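Local atomic coordinates of BH2602 protein (Bacillus halodurans, PDB entry 3NWZ), a protein that binds coenzyme A and, as a hotdog-fold thioesterase, probably hydrolyses acyl-CoA thioesters. Residues S131-H134 / I140-E143. Residues are numbered along the deposited sequence; the frame is centred on the assembly and turned at random.
Sequences SIVH and IVVE
Ser131 and Glu143 form an antiparallel hydrogen-bonded pair, Ser131 N giving to Glu143 O at 2.7 Å and Glu143 N to Ser131 O at 2.9 Å, before a classic beta bulge sets Val133 and His134 together against Val141. Val141 O is gripped by two donors that approach from the same face of its carbonyl plane, Val133 N at 2.8 Å and His134 N at 3.0 Å; the return bond from Val141 N to His134 O is weak. Ser131, His134, Val141 and Glu143 turn to one face of the sheet, while the Val133 side chain points toward the opposite strand. The Val133 and Glu143 side chains cross at about a right angle, Val133 CG2 lying 3.4 Å from Glu143 CB. With CG set between its backbone N and carbonyl carbon (chi1 79°) and the chain extended beyond, Glu143 carries OE2 past this methyl to within 3.2 Å of Ser131 OG. Ile132 meets Met97, Ile140 Val98 and Val142 Met94 of helix 83-100, the central helix of the hotdog fold. His134, one of the residues that bind CoA in this protein, lies near the turn of the hairpin formed by strands 125-135 and 139-147; strand 153-163 flanks the latter, and Met156 of the second subunit packs on Val133 and Glu143.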
ATOM      1  N   SER A 131      -8.070  -5.264  12.985  1.00 39.29           N
ATOM      2  CA  SER A 131      -9.494  -5.608  12.845  1.00 38.83           C
ATOM      3  C   SER A 131      -9.854  -6.049  11.408  1.00 42.28           C
ATOM      4  O   SER A 131      -9.383  -5.487  10.427  1.00 42.60           O
ATOM      5  CB  SER A 131     -10.408  -4.433  13.270  1.00 37.73           C
ATOM      6  OG  SER A 131     -10.417  -3.370  12.340  1.00 42.18           O
ATOM      7  N   ILE A 132     -10.683  -7.075  11.295  1.00 39.05           N
ATOM      8  CA  ILE A 132     -11.095  -7.560   9.992  1.00 40.26           C
ATOM      9  C   ILE A 132     -11.959  -6.508   9.285  1.00 42.00           C
ATOM     10  O   ILE A 132     -12.845  -5.876   9.899  1.00 43.00           O
ATOM     11  CB  ILE A 132     -11.882  -8.861  10.121  1.00 31.71           C
ATOM     12  CG1 ILE A 132     -11.012  -9.923  10.792  1.00 28.46           C
ATOM     13  CG2 ILE A 132     -12.353  -9.319   8.747  1.00 20.12           C
ATOM     14  CD1 ILE A 132     -11.661 -11.263  10.871  1.00 46.40           C
ATOM     15  N   VAL A 133     -11.688  -6.314   7.993  1.00 31.03           N
ATOM     16  CA  VAL A 133     -12.400  -5.326   7.207  1.00 40.25           C
ATOM     17  C   VAL A 133     -13.307  -6.063   6.261  1.00 50.10           C
ATOM     18  O   VAL A 133     -14.316  -5.538   5.800  1.00 67.58           O
ATOM     19  CB  VAL A 133     -11.402  -4.471   6.405  1.00 38.40           C
ATOM     20  CG1 VAL A 133     -12.152  -3.445   5.551  1.00 43.98           C
ATOM     21  CG2 VAL A 133     -10.415  -3.794   7.375  1.00 18.35           C
ATOM     22  N   HIS A 134     -12.933  -7.303   5.991  1.00 40.82           N
ATOM     23  CA  HIS A 134     -13.675  -8.159   5.084  1.00 46.36           C
ATOM     24  C   HIS A 134     -13.220  -9.598   5.283  1.00 44.38           C
ATOM     25  O   HIS A 134     -12.031  -9.857   5.531  1.00 52.98           O
ATOM     26  CB  HIS A 134     -13.425  -7.747   3.631  1.00 60.31           C
ATOM     27  CG  HIS A 134     -14.148  -8.600   2.638  1.00 74.69           C
ATOM     28  ND1 HIS A 134     -15.518  -8.767   2.661  1.00 79.44           N
ATOM     29  CD2 HIS A 134     -13.698  -9.332   1.593  1.00 80.00           C
ATOM     30  CE1 HIS A 134     -15.878  -9.564   1.671  1.00 81.16           C
ATOM     31  NE2 HIS A 134     -14.793  -9.923   1.008  1.00 80.64           N
ATOM     32  N   ILE A 140      -8.660 -12.493   2.921  1.00 35.96           N
ATOM     33  CA  ILE A 140      -9.177 -11.766   4.072  1.00 29.51           C
ATOM     34  C   ILE A 140      -8.471 -10.443   4.190  1.00 31.01           C
ATOM     35  O   ILE A 140      -7.264 -10.393   4.358  1.00 36.55           O
ATOM     36  CB  ILE A 140      -8.996 -12.549   5.398  1.00 26.03           C
ATOM     37  CG1 ILE A 140      -9.976 -13.723   5.462  1.00 37.31           C
ATOM     38  CG2 ILE A 140      -9.250 -11.632   6.581  1.00 14.62           C
ATOM     39  CD1 ILE A 140      -9.798 -14.583   6.680  1.00 46.71           C
ATOM     40  N   VAL A 141      -9.252  -9.372   4.087  1.00 26.83           N
ATOM     41  CA  VAL A 141      -8.748  -8.020   4.184  1.00 33.64           C
ATOM     42  C   VAL A 141      -8.889  -7.592   5.638  1.00 38.46           C
ATOM     43  O   VAL A 141      -9.966  -7.711   6.227  1.00 40.41           O
ATOM     44  CB  VAL A 141      -9.559  -7.106   3.272  1.00 36.76           C
ATOM     45  CG1 VAL A 141      -9.103  -5.654   3.420  1.00 41.57           C
ATOM     46  CG2 VAL A 141      -9.411  -7.591   1.825  1.00 30.42           C
ATOM     47  N   VAL A 142      -7.785  -7.113   6.207  1.00 31.49           N
ATOM     48  CA  VAL A 142      -7.735  -6.685   7.591  1.00 32.98           C
ATOM     49  C   VAL A 142      -7.071  -5.314   7.640  1.00 46.53           C
ATOM     50  O   VAL A 142      -6.462  -4.888   6.668  1.00 48.67           O
ATOM     51  CB  VAL A 142      -6.929  -7.696   8.456  1.00 33.91           C
ATOM     52  CG1 VAL A 142      -5.578  -7.978   7.807  1.00 40.05           C
ATOM     53  CG2 VAL A 142      -6.715  -7.143   9.869  1.00 30.72           C
ATOM     54  N   GLU A 143      -7.200  -4.626   8.772  1.00 45.76           N
ATOM     55  CA  GLU A 143      -6.632  -3.297   8.934  1.00 32.32           C
ATOM     56  C   GLU A 143      -6.084  -3.164  10.340  1.00 36.16           C
ATOM     57  O   GLU A 143      -6.573  -3.817  11.255  1.00 39.79           O
ATOM     58  CB  GLU A 143      -7.714  -2.238   8.717  1.00 26.07           C
ATOM     59  CG  GLU A 143      -8.639  -2.042   9.935  1.00 37.14           C
ATOM     60  CD  GLU A 143      -9.759  -1.059   9.668  1.00 52.77           C
ATOM     61  OE1 GLU A 143      -9.468   0.124   9.372  1.00 67.09           O
ATOM     62  OE2 GLU A 143     -10.934  -1.477   9.752  1.00 60.61           O
TER